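Local coordinates for protein TCR alpha chain (Gallus gallus, PDB 6LIR) that serves as the antigen-recognising alpha subunit of the chicken T-cell receptor, pairing with the beta chain through its variable and constant immunoglobulin domains, at the interface of chains A and B. Numbering follows the deposited sequence. Chains: chain A, TCR alpha chain; chain B, TCR beta chain.

Contact 1: the interface of chains A and B. Residues chain A 132, 134-135, 154, 166, 168; chain B 130, 134, 136, 138, 184, 186.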
loop_
_atom_site.group_PDB
_atom_site.type_symbol
_atom_site.label_atom_id
_atom_site.label_comp_id
_atom_site.label_asym_id
_atom_site.label_seq_id
_atom_site.Cartn_x
_atom_site.Cartn_y
_atom_site.Cartn_z
ATOM N N LEU A 132 13.828 16.336 -7.021
ATOM C CA LEU A 132 13.316 16.151 -5.671
ATOM C C LEU A 132 12.817 17.480 -5.109
ATOM O O LEU A 132 13.589 18.436 -4.985
ATOM C CB LEU A 132 14.409 15.562 -4.782
ATOM C CG LEU A 132 14.091 15.374 -3.299
ATOM C CD1 LEU A 132 12.999 14.327 -3.047
ATOM C CD2 LEU A 132 15.351 15.039 -2.507
ATOM N N THR A 134 11.145 18.997 -1.654
ATOM C CA THR A 134 11.043 18.614 -0.252
ATOM C C THR A 134 10.442 19.732 0.591
ATOM O O THR A 134 10.390 20.895 0.182
ATOM C CB THR A 134 12.415 18.253 0.341
ATOM O OG1 THR A 134 13.175 19.450 0.552
ATOM C CG2 THR A 134 13.181 17.350 -0.590
ATOM N N ASP A 135 10.026 19.344 1.803
ATOM C CA ASP A 135 9.649 20.263 2.882
ATOM C C ASP A 135 8.708 21.374 2.418
ATOM O O ASP A 135 8.850 22.542 2.790
ATOM C CB ASP A 135 10.900 20.838 3.541
ATOM C CG ASP A 135 11.910 19.761 3.892
ATOM O OD1 ASP A 135 11.599 18.916 4.757
ATOM O OD2 ASP A 135 13.003 19.742 3.284
ATOM N N VAL A 154 7.135 11.336 4.789
ATOM C CA VAL A 154 8.006 10.485 5.586
ATOM C C VAL A 154 8.295 11.189 6.902
ATOM O O VAL A 154 8.081 12.394 7.053
ATOM C CB VAL A 154 9.328 10.147 4.861
ATOM C CG1 VAL A 154 9.058 9.450 3.536
ATOM C CG2 VAL A 154 10.150 11.408 4.647
ATOM N N SER A 166 7.776 15.359 6.742
ATOM C CA SER A 166 8.067 16.209 5.601
ATOM C C SER A 166 7.523 15.548 4.348
ATOM O O SER A 166 7.576 14.324 4.207
ATOM C CB SER A 166 9.575 16.459 5.452
ATOM O OG SER A 166 10.288 15.239 5.315
ATOM N N LEU A 168 7.535 14.889 0.228
ATOM C CA LEU A 168 8.514 14.736 -0.837
ATOM C C LEU A 168 7.768 14.430 -2.121
ATOM O O LEU A 168 6.860 13.596 -2.131
ATOM C CB LEU A 168 9.509 13.601 -0.545
ATOM C CG LEU A 168 10.198 13.515 0.816
ATOM C CD1 LEU A 168 10.909 12.173 0.966
ATOM C CD2 LEU A 168 11.173 14.665 0.994
ATOM N N GLU B 130 20.961 19.522 -0.311
ATOM C CA GLU B 130 19.946 19.132 0.666
ATOM C C GLU B 130 20.589 18.792 2.006
ATOM O O GLU B 130 20.130 19.244 3.062
ATOM C CB GLU B 130 19.125 17.940 0.160
ATOM C CG GLU B 130 18.204 17.344 1.240
ATOM C CD GLU B 130 17.562 16.008 0.849
ATOM O OE1 GLU B 130 16.415 15.754 1.277
ATOM O OE2 GLU B 130 18.193 15.213 0.121
ATOM N N LYS B 134 19.245 21.016 4.843
ATOM C CA LYS B 134 18.246 20.356 5.678
ATOM C C LYS B 134 18.823 19.391 6.703
ATOM O O LYS B 134 18.059 18.853 7.514
ATOM C CB LYS B 134 17.247 19.585 4.802
ATOM C CG LYS B 134 16.704 20.365 3.620
ATOM C CD LYS B 134 15.820 21.508 4.073
ATOM C CE LYS B 134 15.125 22.150 2.886
ATOM N NZ LYS B 134 14.131 23.177 3.301
ATOM N N LYS B 136 19.581 16.500 6.224
ATOM C CA LYS B 136 19.020 15.198 5.909
ATOM C C LYS B 136 19.429 14.810 4.498
ATOM O O LYS B 136 19.677 15.666 3.646
ATOM C CB LYS B 136 17.484 15.190 6.010
ATOM C CG LYS B 136 16.925 15.648 7.343
ATOM C CD LYS B 136 15.433 15.922 7.241
ATOM C CE LYS B 136 14.923 16.657 8.470
ATOM N NZ LYS B 136 13.485 17.020 8.336
ATOM N N THR B 138 18.044 12.497 1.307
ATOM C CA THR B 138 16.975 11.717 0.705
ATOM C C THR B 138 17.588 10.816 -0.357
ATOM O O THR B 138 18.223 11.299 -1.300
ATOM C CB THR B 138 15.898 12.612 0.093
ATOM O OG1 THR B 138 15.375 13.499 1.091
ATOM C CG2 THR B 138 14.760 11.764 -0.469
ATOM N N ARG B 184 11.493 6.642 -1.729
ATOM C CA ARG B 184 12.413 7.574 -1.100
ATOM C C ARG B 184 12.659 7.137 0.333
ATOM O O ARG B 184 11.710 6.820 1.059
ATOM C CB ARG B 184 11.867 9.004 -1.154
ATOM C CG ARG B 184 11.879 9.589 -2.557
ATOM C CD ARG B 184 10.531 10.187 -2.948
ATOM N NE ARG B 184 9.451 9.213 -2.869
ATOM C CZ ARG B 184 8.477 9.093 -3.766
ATOM N NH1 ARG B 184 8.439 9.878 -4.833
ATOM N NH2 ARG B 184 7.540 8.175 -3.594
ATOM N N ARG B 186 14.455 8.923 3.460
ATOM C CA ARG B 186 15.060 10.140 3.990
ATOM C C ARG B 186 15.666 9.850 5.356
ATOM O O ARG B 186 14.983 9.331 6.245
ATOM C CB ARG B 186 14.040 11.277 4.088
ATOM C CG ARG B 186 14.698 12.656 4.214
ATOM C CD ARG B 186 13.715 13.809 4.049
ATOM N NE ARG B 186 14.407 15.041 3.658
ATOM C CZ ARG B 186 13.889 16.263 3.759
ATOM N NH1 ARG B 186 12.668 16.431 4.245
ATOM N NH2 ARG B 186 14.595 17.320 3.374
HETATM O O HOH W 1 11.502 14.832 7.674
#
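A:Asp135 and B:Arg186 form an end-on ion pair in the constant-domain interface of this T-cell receptor, where an immunoglobulin C1-set domain of the beta chain packs its sheet on the alpha-chain constant domain and holds the membrane-proximal half of the heterodimer together. B:Arg186 leaves strand 178-188 with CG anti to its backbone N (chi1 -162°) and stays extended as far as NE, which carries the guanidinium across to the alpha chain. Its NH1 lies 2.8 Å from A:Asp135 OD1. Its NH2 lies 2.9 Å from A:Asp135 OD2, on the syn lone pair. The two planes are turned 32° apart. NH1 also donates, in the guanidinium plane, to the hydroxyl A:Ser166 OG at 2.9 Å. Behind the guanidinium, B:Glu130 OE1 makes a weak bond to NH2, so the cation sits between carboxylates from both chains. The methylene B:Lys136 CD covers one face, 3.8 Å above the plane. An alanine in place of this arginine would probably cost A:Asp135 its two-nitrogen grip and A:Ser166 OG this donor, and leave the carboxylates of A:Asp135 and B:Glu130 less well screened from each other. A:Asp135 OD2 also accepts from A:Thr134 OG1 and has B:Lys134 NZ 3.6 Å away as a looser salt bridge. Farther along the interface, A:Leu132 CD2 rests against B:Thr138 CB at 3.6 Å, while A:Leu168 CD1 touches B:Arg184 CB.

Contact 2: the interface of chains A and B. Residues chain A 33, 35, 40-41, 86, 99; chain B 34, 40, 87, 101.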
loop_
_atom_site.group_PDB
_atom_site.type_symbol
_atom_site.label_atom_id
_atom_site.label_comp_id
_atom_site.label_asym_id
_atom_site.label_seq_id
_atom_site.Cartn_x
_atom_site.Cartn_y
_atom_site.Cartn_z
ATOM N N TYR A 33 -12.465 -3.012 9.817
ATOM C CA TYR A 33 -11.105 -3.431 9.536
ATOM C C TYR A 33 -10.370 -2.260 8.908
ATOM O O TYR A 33 -10.982 -1.319 8.393
ATOM C CB TYR A 33 -11.063 -4.638 8.581
ATOM C CG TYR A 33 -11.650 -5.920 9.130
ATOM C CD1 TYR A 33 -13.026 -6.103 9.213
ATOM C CD2 TYR A 33 -10.825 -6.959 9.542
ATOM C CE1 TYR A 33 -13.563 -7.280 9.710
ATOM C CE2 TYR A 33 -11.349 -8.138 10.040
ATOM C CZ TYR A 33 -12.719 -8.295 10.121
ATOM O OH TYR A 33 -13.236 -9.469 10.618
ATOM N N GLN A 35 -6.799 -1.624 6.344
ATOM C CA GLN A 35 -5.762 -2.229 5.520
ATOM C C GLN A 35 -4.664 -1.191 5.324
ATOM O O GLN A 35 -4.830 -0.227 4.569
ATOM C CB GLN A 35 -6.303 -2.715 4.182
ATOM C CG GLN A 35 -5.199 -3.260 3.292
ATOM C CD GLN A 35 -5.572 -3.304 1.826
ATOM O OE1 GLN A 35 -4.699 -3.314 0.962
ATOM N NE2 GLN A 35 -6.869 -3.347 1.538
ATOM N N GLY A 40 -2.695 -6.831 4.764
ATOM C CA GLY A 40 -4.073 -7.177 4.522
ATOM C C GLY A 40 -4.958 -6.581 5.595
ATOM O O GLY A 40 -4.476 -6.119 6.634
ATOM N N PRO A 41 -6.268 -6.549 5.347
ATOM C CA PRO A 41 -7.202 -5.981 6.328
ATOM C C PRO A 41 -6.967 -6.535 7.726
ATOM O O PRO A 41 -6.753 -7.735 7.913
ATOM C CB PRO A 41 -8.573 -6.387 5.780
ATOM C CG PRO A 41 -8.353 -6.504 4.309
ATOM C CD PRO A 41 -6.961 -7.046 4.147
ATOM N N TYR A 86 -12.477 -0.517 6.276
ATOM C CA TYR A 86 -13.586 -1.317 5.782
ATOM C C TYR A 86 -14.579 -1.589 6.902
ATOM O O TYR A 86 -14.192 -1.980 8.007
ATOM C CB TYR A 86 -13.103 -2.666 5.234
ATOM C CG TYR A 86 -12.389 -2.618 3.904
ATOM C CD1 TYR A 86 -13.100 -2.567 2.710
ATOM C CD2 TYR A 86 -11.000 -2.659 3.839
ATOM C CE1 TYR A 86 -12.452 -2.538 1.492
ATOM C CE2 TYR A 86 -10.342 -2.629 2.625
ATOM C CZ TYR A 86 -11.072 -2.568 1.455
ATOM O OH TYR A 86 -10.419 -2.538 0.245
ATOM N N PHE A 99 -18.726 -6.964 3.036
ATOM C CA PHE A 99 -17.792 -5.867 3.235
ATOM C C PHE A 99 -18.228 -4.620 2.482
ATOM O O PHE A 99 -18.808 -4.691 1.396
ATOM C CB PHE A 99 -16.388 -6.262 2.772
ATOM C CG PHE A 99 -15.617 -7.039 3.792
ATOM C CD1 PHE A 99 -14.841 -6.385 4.735
ATOM C CD2 PHE A 99 -15.665 -8.423 3.807
ATOM C CE1 PHE A 99 -14.129 -7.099 5.678
ATOM C CE2 PHE A 99 -14.953 -9.146 4.747
ATOM C CZ PHE A 99 -14.184 -8.482 5.684
ATOM N N GLN B 34 -10.151 -8.384 -4.303
ATOM C CA GLN B 34 -10.122 -6.930 -4.212
ATOM C C GLN B 34 -9.768 -6.364 -5.577
ATOM O O GLN B 34 -8.676 -6.622 -6.094
ATOM C CB GLN B 34 -9.120 -6.454 -3.159
ATOM C CG GLN B 34 -9.105 -4.934 -2.986
ATOM C CD GLN B 34 -7.974 -4.453 -2.104
ATOM O OE1 GLN B 34 -6.811 -4.452 -2.508
ATOM N NE2 GLN B 34 -8.312 -4.036 -0.889
ATOM N N LEU B 40 -14.274 -5.866 -1.078
ATOM C CA LEU B 40 -13.768 -7.219 -0.875
ATOM C C LEU B 40 -14.909 -8.197 -1.109
ATOM O O LEU B 40 -15.914 -8.158 -0.393
ATOM C CB LEU B 40 -13.205 -7.397 0.537
ATOM C CG LEU B 40 -11.890 -6.702 0.889
ATOM C CD1 LEU B 40 -11.676 -6.734 2.394
ATOM C CD2 LEU B 40 -10.721 -7.352 0.166
ATOM N N PHE B 87 -7.010 -12.039 -1.380
ATOM C CA PHE B 87 -6.740 -12.106 0.046
ATOM C C PHE B 87 -7.312 -13.399 0.599
ATOM O O PHE B 87 -8.494 -13.697 0.402
ATOM C CB PHE B 87 -7.347 -10.905 0.783
ATOM C CG PHE B 87 -6.574 -9.625 0.601
ATOM C CD1 PHE B 87 -5.420 -9.391 1.334
ATOM C CD2 PHE B 87 -7.005 -8.654 -0.291
ATOM C CE1 PHE B 87 -4.702 -8.214 1.174
ATOM C CE2 PHE B 87 -6.291 -7.471 -0.453
ATOM C CZ PHE B 87 -5.141 -7.253 0.280
ATOM N N PHE B 101 -6.310 -11.930 8.074
ATOM C CA PHE B 101 -6.061 -11.883 6.645
ATOM C C PHE B 101 -4.587 -12.111 6.369
ATOM O O PHE B 101 -3.725 -11.796 7.194
ATOM C CB PHE B 101 -6.471 -10.533 6.058
ATOM C CG PHE B 101 -7.941 -10.392 5.816
ATOM C CD1 PHE B 101 -8.796 -10.053 6.847
ATOM C CD2 PHE B 101 -8.467 -10.578 4.549
ATOM C CE1 PHE B 101 -10.151 -9.918 6.625
ATOM C CE2 PHE B 101 -9.822 -10.444 4.320
ATOM C CZ PHE B 101 -10.665 -10.111 5.359
HETATM O O HOH W 2 -5.684 -9.511 9.591
HETATM O O HOH W 3 -18.116 -8.501 0.891
#
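A:Pro41 lies across one face of the B:Phe101 ring at the core of the pairing between the two immunoglobulin V-set domains, which joins the alpha and beta variable halves of the receptor. Its CB stands 3.9 Å from the ring centroid, offset toward the rim, as a CH-pi contact. The proline is wedged further: CG touches B:Leu40 CD1, and CD sits over the rim of the B:Phe87 ring. B:Leu40 reaches in from the beta chain and puts CD1 over the centre of the A:Tyr86 ring, 4.1 Å above its plane. The same methyl covers the rim of A:Phe99, whose ring meets B:Phe101 tip to tip, CZ to CZ at 3.9 Å.

The two glutamines, A:Gln35 and B:Gln34, also approach tip to tip, their amides nearly coplanar at 20°. Each has CG anti to the backbone N (chi1 176° and -177°), which stretches both chains toward the partner domain. As modelled, NE2 of A:Gln35 faces NE2 of B:Gln34 at 2.9 Å; two amide nitrogens cannot bond each other, so one amide, perhaps that of A:Gln35, is likely to be turned over, which would bring an oxygen to face the nitrogen. B:Gln34 NE2 donates to the A:Tyr86 phenol OH at 2.8 Å, tilted from the amide plane. Two waters bridge the backbones on this interface. One joins B:Phe101 N to A:Pro41 O; the other links A:Phe99 N to B:Leu40 O, 2.6 Å from that carbonyl oxygen.

Contact 3: the interface of chains A and B. Residues chain A 116, 118, 120, 132, 193; chain B 127, 129-130, 133-134.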
loop_
_atom_site.group_PDB
_atom_site.type_symbol
_atom_site.label_atom_id
_atom_site.label_comp_id
_atom_site.label_asym_id
_atom_site.label_seq_id
_atom_site.Cartn_x
_atom_site.Cartn_y
_atom_site.Cartn_z
ATOM N N SER A 116 12.133 23.280 -1.035
ATOM C CA SER A 116 13.396 23.260 -1.754
ATOM C C SER A 116 13.295 22.240 -2.875
ATOM O O SER A 116 12.539 21.269 -2.790
ATOM C CB SER A 116 14.572 22.909 -0.843
ATOM O OG SER A 116 14.634 23.786 0.261
ATOM N N TYR A 118 15.743 20.027 -5.805
ATOM C CA TYR A 118 17.096 19.549 -6.040
ATOM C C TYR A 118 17.108 18.598 -7.223
ATOM O O TYR A 118 16.136 17.887 -7.486
ATOM C CB TYR A 118 17.681 18.805 -4.827
ATOM C CG TYR A 118 17.556 19.515 -3.501
ATOM C CD1 TYR A 118 18.460 20.502 -3.129
ATOM C CD2 TYR A 118 16.544 19.185 -2.614
ATOM C CE1 TYR A 118 18.350 21.145 -1.911
ATOM C CE2 TYR A 118 16.425 19.822 -1.397
ATOM C CZ TYR A 118 17.329 20.799 -1.049
ATOM O OH TYR A 118 17.208 21.434 0.166
ATOM N N LEU A 120 19.113 15.306 -8.846
ATOM C CA LEU A 120 19.916 14.179 -8.417
ATOM C C LEU A 120 20.369 13.387 -9.628
ATOM O O LEU A 120 19.676 13.319 -10.648
ATOM C CB LEU A 120 19.135 13.247 -7.481
ATOM C CG LEU A 120 18.281 13.855 -6.372
ATOM C CD1 LEU A 120 17.630 12.746 -5.552
ATOM C CD2 LEU A 120 19.120 14.753 -5.492
ATOM N N LEU A 132 13.828 16.336 -7.021
ATOM C CA LEU A 132 13.316 16.151 -5.671
ATOM C C LEU A 132 12.817 17.480 -5.109
ATOM O O LEU A 132 13.589 18.436 -4.985
ATOM C CB LEU A 132 14.409 15.562 -4.782
ATOM C CG LEU A 132 14.091 15.374 -3.299
ATOM C CD1 LEU A 132 12.999 14.327 -3.047
ATOM C CD2 LEU A 132 15.351 15.039 -2.507
ATOM N N ASP A 193 19.768 23.342 -9.119
ATOM C CA ASP A 193 21.132 23.391 -9.639
ATOM C C ASP A 193 21.844 22.106 -9.215
ATOM O O ASP A 193 21.228 21.185 -8.669
ATOM C CB ASP A 193 21.870 24.656 -9.181
ATOM C CG ASP A 193 21.804 24.869 -7.687
ATOM O OD1 ASP A 193 21.107 24.086 -7.008
ATOM O OD2 ASP A 193 22.449 25.819 -7.192
ATOM N N SER B 127 21.465 14.713 -2.663
ATOM C CA SER B 127 21.983 16.039 -2.969
ATOM C C SER B 127 22.848 16.549 -1.826
ATOM O O SER B 127 22.425 16.557 -0.666
ATOM C CB SER B 127 20.828 17.004 -3.228
ATOM O OG SER B 127 21.299 18.327 -3.410
ATOM N N GLN B 129 23.562 19.609 -1.480
ATOM C CA GLN B 129 22.902 20.835 -1.046
ATOM C C GLN B 129 21.789 20.541 -0.045
ATOM O O GLN B 129 21.651 21.254 0.956
ATOM C CB GLN B 129 22.361 21.601 -2.251
ATOM C CG GLN B 129 21.914 23.011 -1.916
ATOM C CD GLN B 129 21.171 23.670 -3.055
ATOM O OE1 GLN B 129 21.225 23.205 -4.195
ATOM N NE2 GLN B 129 20.465 24.756 -2.755
ATOM N N GLU B 130 20.961 19.522 -0.311
ATOM C CA GLU B 130 19.946 19.132 0.666
ATOM C C GLU B 130 20.589 18.792 2.006
ATOM O O GLU B 130 20.130 19.244 3.062
ATOM C CB GLU B 130 19.125 17.940 0.160
ATOM C CG GLU B 130 18.204 17.344 1.240
ATOM C CD GLU B 130 17.562 16.008 0.849
ATOM O OE1 GLU B 130 16.415 15.754 1.277
ATOM O OE2 GLU B 130 18.193 15.213 0.121
ATOM N N GLU B 133 21.614 22.079 3.618
ATOM C CA GLU B 133 20.488 22.944 3.977
ATOM C C GLU B 133 19.581 22.299 5.022
ATOM O O GLU B 133 19.153 22.962 5.976
ATOM C CB GLU B 133 19.682 23.307 2.730
ATOM C CG GLU B 133 20.418 24.202 1.753
ATOM C CD GLU B 133 19.629 24.437 0.481
ATOM O OE1 GLU B 133 18.510 23.894 0.369
ATOM O OE2 GLU B 133 20.124 25.167 -0.406
ATOM N N LYS B 134 19.245 21.016 4.843
ATOM C CA LYS B 134 18.246 20.356 5.678
ATOM C C LYS B 134 18.823 19.391 6.703
ATOM O O LYS B 134 18.059 18.853 7.514
ATOM C CB LYS B 134 17.247 19.585 4.802
ATOM C CG LYS B 134 16.704 20.365 3.620
ATOM C CD LYS B 134 15.820 21.508 4.073
ATOM C CE LYS B 134 15.125 22.150 2.886
ATOM N NZ LYS B 134 14.131 23.177 3.301
#
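The extended backbone of A:Tyr118 (phi -144°, psi 151°) in strand 116-121 turns its side chain toward B:Glu130 in helix 128-134, and the alternation of the strand sends A:Ser116 and A:Leu120 to the same side. Both elements belong to the constant immunoglobulin domains, with the short beta-chain helix packed on an alpha-chain strand. The tyrosine ring turns one face to the helix: B:Glu130 CB stands over it, offset toward the rim, 3.7 Å from the centroid, in a CH-pi contact. A:Tyr118 CZ comes to 3.5 Å from B:Glu130 CA. B:Gln129 CD meets the ring at its edge, in the ring plane. At the far end of the ring the phenol OH donates to B:Glu133 OE1 at 2.8 Å, arriving on the anti side of the carboxylate and 32° out of its plane. The extended B:Glu133 chain runs alongside the tyrosine but the other way, which puts the carboxylate beside the hydroxyl. The aliphatic part of B:Lys134 also passes the phenol, CE to OH at 3.5 Å. Its NZ then makes a weak bond to A:Ser116 OG at 3.1 Å. Toward the helix start, B:Ser127 CB touches A:Leu120 CD2 at 3.6 Å, and its OG lies near A:Tyr118 CD1. A:Asp193 is poorly ordered, and its approach to B:Gln129, with one oxygen facing another, is doubtful.

Contact 4: the interface of chains A and B. Residues chain A 120-123, 128-129; chain B 122-125.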
loop_
_atom_site.group_PDB
_atom_site.type_symbol
_atom_site.label_atom_id
_atom_site.label_comp_id
_atom_site.label_asym_id
_atom_site.label_seq_id
_atom_site.Cartn_x
_atom_site.Cartn_y
_atom_site.Cartn_z
ATOM N N LEU A 120 19.113 15.306 -8.846
ATOM C CA LEU A 120 19.916 14.179 -8.417
ATOM C C LEU A 120 20.369 13.387 -9.628
ATOM O O LEU A 120 19.676 13.319 -10.648
ATOM C CB LEU A 120 19.135 13.247 -7.481
ATOM C CG LEU A 120 18.281 13.855 -6.372
ATOM C CD1 LEU A 120 17.630 12.746 -5.552
ATOM C CD2 LEU A 120 19.120 14.753 -5.492
ATOM N N THR A 121 21.525 12.757 -9.490
ATOM C CA THR A 121 22.028 11.854 -10.505
ATOM C C THR A 121 22.360 10.527 -9.843
ATOM O O THR A 121 22.531 10.441 -8.622
ATOM C CB THR A 121 23.268 12.431 -11.201
ATOM O OG1 THR A 121 24.290 12.672 -10.225
ATOM C CG2 THR A 121 22.924 13.744 -11.904
ATOM N N SER A 122 22.438 9.487 -10.668
ATOM C CA SER A 122 22.736 8.142 -10.208
ATOM C C SER A 122 23.927 7.598 -10.976
ATOM O O SER A 122 24.006 7.751 -12.198
ATOM C CB SER A 122 21.548 7.197 -10.389
ATOM O OG SER A 122 22.002 5.867 -10.567
ATOM N N GLU A 123 24.814 6.903 -10.266
ATOM C CA GLU A 123 25.998 6.344 -10.909
ATOM C C GLU A 123 25.635 5.194 -11.836
ATOM O O GLU A 123 26.371 4.914 -12.788
ATOM C CB GLU A 123 27.002 5.874 -9.857
ATOM C CG GLU A 123 27.440 6.959 -8.887
ATOM C CD GLU A 123 28.462 7.906 -9.488
ATOM O OE1 GLU A 123 29.378 7.427 -10.189
ATOM O OE2 GLU A 123 28.343 9.130 -9.260
ATOM N N LEU A 128 20.231 9.986 -16.733
ATOM C CA LEU A 128 18.945 10.121 -16.069
ATOM C C LEU A 128 19.104 11.100 -14.918
ATOM O O LEU A 128 20.147 11.126 -14.257
ATOM C CB LEU A 128 18.440 8.773 -15.535
ATOM C CG LEU A 128 17.332 8.042 -16.294
ATOM C CD1 LEU A 128 17.837 7.509 -17.616
ATOM C CD2 LEU A 128 16.777 6.908 -15.445
ATOM N N GLU A 129 18.075 11.909 -14.691
ATOM C CA GLU A 129 18.072 12.888 -13.614
ATOM C C GLU A 129 16.757 12.796 -12.858
ATOM O O GLU A 129 15.700 12.587 -13.460
ATOM C CB GLU A 129 18.274 14.313 -14.143
ATOM C CG GLU A 129 19.469 15.027 -13.540
ATOM C CD GLU A 129 19.652 16.427 -14.097
ATOM O OE1 GLU A 129 20.791 16.776 -14.475
ATOM O OE2 GLU A 129 18.655 17.181 -14.154
ATOM N N VAL B 122 17.908 1.857 -10.102
ATOM C CA VAL B 122 19.017 2.732 -9.754
ATOM C C VAL B 122 18.684 3.436 -8.448
ATOM O O VAL B 122 17.513 3.680 -8.134
ATOM C CB VAL B 122 19.314 3.762 -10.869
ATOM C CG1 VAL B 122 19.613 3.055 -12.183
ATOM C CG2 VAL B 122 18.147 4.725 -11.038
ATOM N N ILE B 123 19.717 3.735 -7.669
ATOM C CA ILE B 123 19.610 4.663 -6.553
ATOM C C ILE B 123 20.284 5.961 -6.970
ATOM O O ILE B 123 21.400 5.946 -7.501
ATOM C CB ILE B 123 20.247 4.096 -5.275
ATOM C CG1 ILE B 123 19.539 2.804 -4.861
ATOM C CG2 ILE B 123 20.197 5.131 -4.156
ATOM C CD1 ILE B 123 20.127 2.156 -3.628
ATOM N N PHE B 124 19.626 7.079 -6.704
ATOM C CA PHE B 124 20.210 8.377 -6.981
ATOM C C PHE B 124 21.040 8.825 -5.789
ATOM O O PHE B 124 20.628 8.669 -4.636
ATOM C CB PHE B 124 19.122 9.394 -7.318
ATOM C CG PHE B 124 18.524 9.197 -8.684
ATOM C CD1 PHE B 124 19.021 9.882 -9.780
ATOM C CD2 PHE B 124 17.478 8.311 -8.874
ATOM C CE1 PHE B 124 18.478 9.698 -11.038
ATOM C CE2 PHE B 124 16.930 8.118 -10.132
ATOM C CZ PHE B 124 17.431 8.814 -11.214
ATOM N N SER B 125 22.231 9.335 -6.075
ATOM C CA SER B 125 23.043 9.939 -5.033
ATOM C C SER B 125 22.274 11.093 -4.397
ATOM O O SER B 125 21.626 11.871 -5.105
ATOM C CB SER B 125 24.372 10.441 -5.601
ATOM O OG SER B 125 24.961 9.476 -6.450
HETATM O O HOH W 4 24.198 6.797 -7.305
HETATM O O HOH W 5 25.864 10.782 -8.811
#
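B:Phe124 and B:Ser125 meet the backbone of A:Thr121 and A:Ser122 at an edge of the constant-domain interface, where the end of beta-chain strand 120-124 packs beside the end of alpha-chain strand 116-121 and extends the grip between the two immunoglobulin domains. The B:Phe124 ring, with CG anti to its carbonyl carbon (chi1 -74°), is laid against the alpha main chain. Its CD1 comes 3.4 Å from A:Thr121 C, and A:Ser122 CB sits over one face, offset toward the rim. A:Leu128 O and A:Thr121 N lie at the ring edge, in its plane, while A:Leu120 CB packs on B:Phe124 CB at 3.9 Å. An alanine in place of this phenylalanine would probably open a gap beside the A:Thr121 to A:Ser122 peptide and deprive A:Ser122 CB of the face it rests on. Next along the chain, B:Ser125 N donates to A:Thr121 O at 2.8 Å. A:Ser122 OG makes a weak bond to B:Ile123 O and touches B:Val122 CB at 3.4 Å. Water extends this seam: one molecule links A:Thr121 OG1 and A:Glu123 OE2 to B:Ser125 OG, and another joins A:Glu123 N to B:Ile123 O, 2.9 Å from that carbonyl oxygen.

Contacts 1, 3 and 4 make up one continuous constant-domain interface, while contact 2 holds the variable domains together well away from it. The C-alpha centres of contacts 1 and 3 are about 8 Å apart, and the two share A:Leu132, B:Glu130 and B:Lys134. Contact 4 lies about 13 Å from contact 3, sharing A:Leu120 and strand 116-121, and about 15 Å from contact 1; strand 128-134 of the alpha chain serves all three. Contact 2 is 31 to 39 Å from the others, centre to centre, so the heterodimer is clamped at two separate levels.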